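Local coordinates for uncharacterized protein (Starkeya novella, PDB 5I20), which exports amino acids of broad variety, among them L-threonine, L-methionine, L-lysine and L-glutamate, across the cell inner membrane as a member of the drug/metabolite transporter superfamily, at residues R3-W17 / I223-D236. Numbering follows the deposited sequence.
Sequences RSSATLIGFTAILLW and IAFYTWDIGMKRGD. With OLC ((2R)-2,3-dihydroxypropyl (9Z)-octadec-9-enoate), chain H; OLC ((2R)-2,3-dihydroxypropyl (9Z)-octadec-9-enoate), chain G; OLC ((2R)-2,3-dihydroxypropyl (9Z)-octadec-9-enoate), chain J; SO4 (sulfate ion), chain K.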
loop_
_atom_site.group_PDB
_atom_site.type_symbol
_atom_site.label_atom_id
_atom_site.label_comp_id
_atom_site.label_asym_id
_atom_site.label_seq_id
_atom_site.Cartn_x
_atom_site.Cartn_y
_atom_site.Cartn_z
ATOM N N ARG A 3 17.120 10.705 -8.289
ATOM C CA ARG A 3 16.079 9.763 -8.678
ATOM C C ARG A 3 16.249 8.404 -8.007
ATOM O O ARG A 3 15.274 7.801 -7.560
ATOM C CB ARG A 3 16.056 9.590 -10.194
ATOM C CG ARG A 3 14.785 8.954 -10.698
ATOM C CD ARG A 3 14.762 8.868 -12.206
ATOM N NE ARG A 3 13.397 8.728 -12.698
ATOM C CZ ARG A 3 13.068 8.072 -13.804
ATOM N NH1 ARG A 3 11.798 7.995 -14.175
ATOM N NH2 ARG A 3 14.008 7.488 -14.535
ATOM N N SER A 4 17.487 7.924 -7.950
ATOM C CA SER A 4 17.793 6.664 -7.283
ATOM C C SER A 4 17.525 6.752 -5.787
ATOM O O SER A 4 17.064 5.790 -5.174
ATOM C CB SER A 4 19.250 6.262 -7.523
ATOM O OG SER A 4 19.459 5.881 -8.872
ATOM N N SER A 5 17.823 7.910 -5.205
ATOM C CA SER A 5 17.593 8.132 -3.783
ATOM C C SER A 5 16.109 8.069 -3.461
ATOM O O SER A 5 15.685 7.302 -2.597
ATOM C CB SER A 5 18.169 9.480 -3.344
ATOM O OG SER A 5 19.577 9.496 -3.485
ATOM N N ALA A 6 15.326 8.876 -4.173
ATOM C CA ALA A 6 13.882 8.923 -3.980
ATOM C C ALA A 6 13.241 7.558 -4.227
ATOM O O ALA A 6 12.297 7.170 -3.533
ATOM C CB ALA A 6 13.267 9.969 -4.889
ATOM N N THR A 7 13.758 6.831 -5.212
ATOM C CA THR A 7 13.279 5.482 -5.480
ATOM C C THR A 7 13.597 4.568 -4.294
ATOM O O THR A 7 12.745 3.802 -3.849
ATOM C CB THR A 7 13.895 4.898 -6.766
ATOM O OG1 THR A 7 13.655 5.791 -7.859
ATOM C CG2 THR A 7 13.282 3.540 -7.083
ATOM N N LEU A 8 14.819 4.661 -3.779
ATOM C CA LEU A 8 15.216 3.874 -2.617
ATOM C C LEU A 8 14.365 4.267 -1.410
ATOM O O LEU A 8 13.953 3.414 -0.625
ATOM C CB LEU A 8 16.705 4.064 -2.312
ATOM C CG LEU A 8 17.383 2.936 -1.527
ATOM C CD1 LEU A 8 17.462 1.666 -2.368
ATOM C CD2 LEU A 8 18.769 3.346 -1.039
ATOM N N ILE A 9 14.099 5.566 -1.284
ATOM C CA ILE A 9 13.237 6.097 -0.230
ATOM C C ILE A 9 11.812 5.539 -0.353
ATOM O O ILE A 9 11.206 5.131 0.638
ATOM C CB ILE A 9 13.217 7.648 -0.265
ATOM C CG1 ILE A 9 14.556 8.209 0.214
ATOM C CG2 ILE A 9 12.119 8.211 0.608
ATOM C CD1 ILE A 9 14.636 9.724 0.176
ATOM N N GLY A 10 11.285 5.503 -1.574
ATOM C CA GLY A 10 9.967 4.940 -1.815
ATOM C C GLY A 10 9.884 3.473 -1.438
ATOM O O GLY A 10 8.838 2.987 -0.994
ATOM N N PHE A 11 10.998 2.765 -1.601
ATOM C CA PHE A 11 11.033 1.339 -1.306
ATOM C C PHE A 11 10.903 1.065 0.191
ATOM O O PHE A 11 10.587 -0.056 0.597
ATOM C CB PHE A 11 12.317 0.705 -1.844
ATOM C CG PHE A 11 12.360 -0.786 -1.683
ATOM C CD1 PHE A 11 11.496 -1.595 -2.403
ATOM C CD2 PHE A 11 13.252 -1.380 -0.807
ATOM C CE1 PHE A 11 11.523 -2.971 -2.257
ATOM C CE2 PHE A 11 13.284 -2.756 -0.658
ATOM C CZ PHE A 11 12.417 -3.551 -1.384
ATOM N N THR A 12 11.141 2.084 1.011
ATOM C CA THR A 12 10.990 1.920 2.450
ATOM C C THR A 12 9.508 1.806 2.822
ATOM O O THR A 12 9.165 1.159 3.812
ATOM C CB THR A 12 11.649 3.077 3.238
ATOM O OG1 THR A 12 11.049 4.326 2.880
ATOM C CG2 THR A 12 13.147 3.135 2.949
ATOM N N ALA A 13 8.634 2.417 2.024
ATOM C CA ALA A 13 7.192 2.265 2.218
ATOM C C ALA A 13 6.778 0.814 1.999
ATOM O O ALA A 13 5.966 0.265 2.744
ATOM C CB ALA A 13 6.418 3.179 1.279
ATOM N N ILE A 14 7.349 0.206 0.964
ATOM C CA ILE A 14 7.101 -1.193 0.646
ATOM C C ILE A 14 7.599 -2.102 1.769
ATOM O O ILE A 14 6.966 -3.107 2.094
ATOM C CB ILE A 14 7.773 -1.581 -0.684
ATOM C CG1 ILE A 14 7.243 -0.690 -1.810
ATOM C CG2 ILE A 14 7.546 -3.051 -0.998
ATOM C CD1 ILE A 14 8.047 -0.771 -3.097
ATOM N N LEU A 15 8.734 -1.741 2.362
ATOM C CA LEU A 15 9.265 -2.478 3.505
ATOM C C LEU A 15 8.335 -2.369 4.710
ATOM O O LEU A 15 8.072 -3.357 5.387
ATOM C CB LEU A 15 10.660 -1.973 3.874
ATOM C CG LEU A 15 11.771 -2.239 2.859
ATOM C CD1 LEU A 15 13.083 -1.628 3.326
ATOM C CD2 LEU A 15 11.924 -3.732 2.617
ATOM N N LEU A 16 7.833 -1.164 4.968
ATOM C CA LEU A 16 6.963 -0.934 6.118
ATOM C C LEU A 16 5.597 -1.597 5.936
ATOM O O LEU A 16 5.016 -2.097 6.897
ATOM C CB LEU A 16 6.800 0.569 6.376
ATOM C CG LEU A 16 8.020 1.274 6.986
ATOM C CD1 LEU A 16 7.857 2.783 6.938
ATOM C CD2 LEU A 16 8.257 0.809 8.419
ATOM N N TRP A 17 5.094 -1.616 4.705
ATOM C CA TRP A 17 3.813 -2.260 4.421
ATOM C C TRP A 17 3.926 -3.781 4.485
ATOM O O TRP A 17 2.924 -4.478 4.626
ATOM C CB TRP A 17 3.283 -1.818 3.055
ATOM C CG TRP A 17 2.898 -0.369 3.024
ATOM C CD1 TRP A 17 2.456 0.384 4.073
ATOM C CD2 TRP A 17 2.940 0.507 1.890
ATOM N NE1 TRP A 17 2.210 1.672 3.662
ATOM C CE2 TRP A 17 2.502 1.775 2.327
ATOM C CE3 TRP A 17 3.304 0.342 0.549
ATOM C CZ2 TRP A 17 2.419 2.872 1.470
ATOM C CZ3 TRP A 17 3.217 1.430 -0.300
ATOM C CH2 TRP A 17 2.779 2.680 0.165
ATOM N N ILE A 223 5.215 6.900 8.490
ATOM C CA ILE A 223 6.433 7.059 7.710
ATOM C C ILE A 223 6.206 6.603 6.274
ATOM O O ILE A 223 6.640 7.261 5.328
ATOM C CB ILE A 223 7.610 6.275 8.326
ATOM C CG1 ILE A 223 7.977 6.850 9.696
ATOM C CG2 ILE A 223 8.820 6.316 7.409
ATOM C CD1 ILE A 223 9.078 6.089 10.399
ATOM N N ALA A 224 5.501 5.485 6.123
ATOM C CA ALA A 224 5.305 4.852 4.825
ATOM C C ALA A 224 4.618 5.757 3.803
ATOM O O ALA A 224 5.001 5.774 2.640
ATOM C CB ALA A 224 4.523 3.568 4.988
ATOM N N PHE A 225 3.611 6.511 4.222
ATOM C CA PHE A 225 2.900 7.363 3.274
ATOM C C PHE A 225 3.742 8.561 2.851
ATOM O O PHE A 225 3.619 9.048 1.728
ATOM C CB PHE A 225 1.561 7.824 3.855
ATOM C CG PHE A 225 0.527 6.739 3.894
ATOM C CD1 PHE A 225 -0.060 6.281 2.725
ATOM C CD2 PHE A 225 0.151 6.162 5.095
ATOM C CE1 PHE A 225 -1.006 5.273 2.755
ATOM C CE2 PHE A 225 -0.796 5.157 5.132
ATOM C CZ PHE A 225 -1.375 4.711 3.960
ATOM N N TYR A 226 4.608 9.026 3.742
ATOM C CA TYR A 226 5.479 10.149 3.414
ATOM C C TYR A 226 6.633 9.696 2.528
ATOM O O TYR A 226 7.013 10.395 1.590
ATOM C CB TYR A 226 6.010 10.811 4.686
ATOM C CG TYR A 226 4.910 11.234 5.631
ATOM C CD1 TYR A 226 4.329 12.494 5.536
ATOM C CD2 TYR A 226 4.443 10.369 6.611
ATOM C CE1 TYR A 226 3.319 12.879 6.397
ATOM C CE2 TYR A 226 3.434 10.746 7.473
ATOM C CZ TYR A 226 2.875 12.001 7.361
ATOM O OH TYR A 226 1.871 12.374 8.221
ATOM N N THR A 227 7.183 8.523 2.821
ATOM C CA THR A 227 8.300 7.998 2.045
ATOM C C THR A 227 7.813 7.489 0.685
ATOM O O THR A 227 8.577 7.423 -0.274
ATOM C CB THR A 227 9.037 6.875 2.817
ATOM O OG1 THR A 227 10.193 6.457 2.089
ATOM C CG2 THR A 227 8.148 5.686 3.013
ATOM N N TRP A 228 6.530 7.146 0.609
ATOM C CA TRP A 228 5.904 6.746 -0.647
ATOM C C TRP A 228 5.627 7.983 -1.494
ATOM O O TRP A 228 5.781 7.968 -2.716
ATOM C CB TRP A 228 4.614 5.969 -0.372
ATOM C CG TRP A 228 3.907 5.442 -1.586
ATOM C CD1 TRP A 228 2.730 5.895 -2.108
ATOM C CD2 TRP A 228 4.318 4.346 -2.414
ATOM N NE1 TRP A 228 2.387 5.156 -3.212
ATOM C CE2 TRP A 228 3.342 4.199 -3.422
ATOM C CE3 TRP A 228 5.415 3.480 -2.406
ATOM C CZ2 TRP A 228 3.433 3.222 -4.410
ATOM C CZ3 TRP A 228 5.502 2.510 -3.389
ATOM C CH2 TRP A 228 4.518 2.390 -4.377
ATOM N N ASP A 229 5.228 9.059 -0.824
ATOM C CA ASP A 229 4.993 10.337 -1.485
ATOM C C ASP A 229 6.269 10.835 -2.158
ATOM O O ASP A 229 6.231 11.337 -3.284
ATOM C CB ASP A 229 4.474 11.372 -0.483
ATOM C CG ASP A 229 3.990 12.640 -1.154
ATOM O OD1 ASP A 229 2.921 12.606 -1.796
ATOM O OD2 ASP A 229 4.670 13.679 -1.026
ATOM N N ILE A 230 7.397 10.681 -1.471
ATOM C CA ILE A 230 8.691 11.084 -2.016
ATOM C C ILE A 230 9.051 10.266 -3.258
ATOM O O ILE A 230 9.470 10.820 -4.274
ATOM C CB ILE A 230 9.813 10.943 -0.968
ATOM C CG1 ILE A 230 9.608 11.956 0.161
ATOM C CG2 ILE A 230 11.180 11.133 -1.615
ATOM C CD1 ILE A 230 10.684 11.916 1.228
ATOM N N GLY A 231 8.877 8.951 -3.171
ATOM C CA GLY A 231 9.150 8.072 -4.293
ATOM C C GLY A 231 8.275 8.357 -5.502
ATOM O O GLY A 231 8.735 8.282 -6.635
ATOM N N MET A 232 7.008 8.683 -5.266
ATOM C CA MET A 232 6.081 8.934 -6.365
ATOM C C MET A 232 6.374 10.260 -7.064
ATOM O O MET A 232 6.153 10.393 -8.268
ATOM C CB MET A 232 4.628 8.922 -5.870
ATOM C CG MET A 232 4.067 7.541 -5.540
ATOM S SD MET A 232 4.006 6.391 -6.936
ATOM C CE MET A 232 5.429 5.361 -6.593
ATOM N N LYS A 233 6.881 11.231 -6.309
ATOM C CA LYS A 233 7.087 12.581 -6.831
ATOM C C LYS A 233 8.478 12.811 -7.415
ATOM O O LYS A 233 8.661 13.687 -8.260
ATOM C CB LYS A 233 6.822 13.615 -5.732
ATOM C CG LYS A 233 5.358 13.766 -5.374
ATOM C CD LYS A 233 5.157 14.769 -4.251
ATOM C CE LYS A 233 3.681 14.908 -3.918
ATOM N NZ LYS A 233 3.455 15.687 -2.671
ATOM N N ARG A 234 9.452 12.030 -6.961
ATOM C CA ARG A 234 10.845 12.260 -7.337
ATOM C C ARG A 234 11.570 10.988 -7.754
ATOM O O ARG A 234 12.665 11.046 -8.309
ATOM C CB ARG A 234 11.603 12.911 -6.179
ATOM C CG ARG A 234 11.273 14.373 -5.940
ATOM C CD ARG A 234 11.275 14.669 -4.452
ATOM N NE ARG A 234 11.816 15.987 -4.141
ATOM C CZ ARG A 234 11.885 16.487 -2.912
ATOM N NH1 ARG A 234 11.440 15.779 -1.882
ATOM N NH2 ARG A 234 12.395 17.696 -2.714
ATOM N N GLY A 235 10.966 9.839 -7.476
ATOM C CA GLY A 235 11.600 8.570 -7.775
ATOM C C GLY A 235 11.113 7.953 -9.070
ATOM O O GLY A 235 10.471 8.611 -9.886
ATOM N N ASP A 236 11.427 6.676 -9.252
ATOM C CA ASP A 236 11.026 5.943 -10.445
ATOM C C ASP A 236 9.709 5.214 -10.193
ATOM O O ASP A 236 9.687 4.138 -9.592
ATOM C CB ASP A 236 12.123 4.958 -10.853
ATOM C CG ASP A 236 11.957 4.450 -12.269
ATOM O OD1 ASP A 236 10.811 4.381 -12.754
ATOM O OD2 ASP A 236 12.980 4.118 -12.902
HETATM C C8 OLC H . 15.725 -2.636 -4.450
HETATM C C7 OLC H . 15.780 -1.311 -3.768
HETATM C C6 OLC H . 15.330 -0.243 -4.706
HETATM C C5 OLC H . 16.389 -0.013 -5.729
HETATM C C4 OLC H . 16.206 1.331 -6.344
HETATM C C3 OLC H . 17.135 1.467 -7.502
HETATM C C2 OLC H . 17.194 2.896 -7.920
HETATM C C1 OLC H . 16.920 2.989 -9.382
HETATM O O19 OLC H . 16.347 3.971 -9.833
HETATM O O20 OLC H . 17.375 2.001 -10.221
HETATM C C10 OLC G . -1.049 -0.122 -0.251
HETATM C C9 OLC G . -0.414 0.480 0.953
HETATM C C11 OLC G . -2.535 -0.138 -0.357
HETATM C C8 OLC G . -1.260 1.035 2.046
HETATM C C16 OLC G . -3.753 -4.964 0.531
HETATM C C12 OLC G . -2.971 -1.317 -1.158
HETATM C C7 OLC G . -1.338 0.075 3.184
HETATM C C15 OLC G . -4.747 -3.862 0.361
HETATM C C13 OLC G . -4.345 -1.720 -0.739
HETATM C C6 OLC G . -2.153 0.668 4.285
HETATM C C14 OLC G . -4.530 -3.183 -0.950
HETATM C C5 OLC G . -3.316 -0.218 4.582
HETATM C C4 OLC G . -3.896 0.133 5.912
HETATM C C3 OLC G . -4.923 -0.880 6.295
HETATM C C2 OLC G . -5.350 -0.646 7.705
HETATM C C10 OLC J . 12.145 0.561 6.850
HETATM C C9 OLC J . 12.413 1.999 6.553
HETATM C C11 OLC J . 11.845 0.142 8.250
HETATM C C8 OLC J . 12.276 3.009 7.642
HETATM C C7 OLC J . 13.324 4.059 7.487
HETATM C C6 OLC J . 13.042 4.886 6.279
HETATM C C5 OLC J . 13.146 6.329 6.638
HETATM C C4 OLC J . 14.075 7.026 5.701
HETATM C C3 OLC J . 13.705 8.470 5.644
HETATM C C2 OLC J . 14.872 9.273 5.180
HETATM C C1 OLC J . 14.396 10.587 4.661
HETATM O O19 OLC J . 15.194 11.315 3.809
HETATM O O20 OLC J . 13.278 10.990 4.946
HETATM S S SO4 K . 15.154 5.445 -18.349
HETATM O O1 SO4 K . 16.311 5.960 -19.074
HETATM O O2 SO4 K . 13.979 5.491 -19.215
HETATM O O3 SO4 K . 15.411 4.065 -17.946
HETATM O O4 SO4 K . 14.914 6.263 -17.166
#
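Helices 3-17 and 224-234 run roughly antiparallel (144° between directions); their axes approach to 7.0 Å, and G10 and G231 bring their CA atoms to 4.1 Å. With no side chain on either glycine the backbones touch: G10 CA makes a CA-H...O contact with T227 O at 3.2 Å, and G231 CA makes another with A6 O. T227 fits as a knob among I9, G10, T12 and A13, its CG2 against A13, while on the flank I9 and I230 meet through their CG2 methyls. Toward the cytoplasm, D236 N donates to T7 OG1 (2.8 Å), a hydroxyl set beside its own backbone N (chi1 -55°) and itself donating to R3 O. The D236 carboxylate lies over one face of the R3 guanidinium, nearly parallel to it, a long salt bridge of charges alone (NH2 to OD2 3.9 Å); their stronger partners are E115 for R3 and R238 for D236, and R3 NH2 also makes a weak hydrogen bond, at the guanidinium edge, to a sulfate probably from the crystallisation liquor. At the other end W17 turns its six-membered edge onto the face of W228, CH2 standing 3.4 Å from CD2 in a T-shaped pair with planes at 60°, while its five-membered ring meets F225 edge-to-face. W17 NE1 passes close to A224 CB and is hydrogen-bonded to P220 O, and the lipid chain of an OLC covers one indole face. Replacing W17 by an alanine is likely to leave the W228 face without its edge partner and P220 O without this donor. M232 CE lies on the opposite W228 face, and W228 NE1 is hydrogen-bonded to S167 OG. The glycine-lined crossing and aromatic cluster join the first and second EamA family regions of the basket-shaped DMT fold, which is built of inverted repeats.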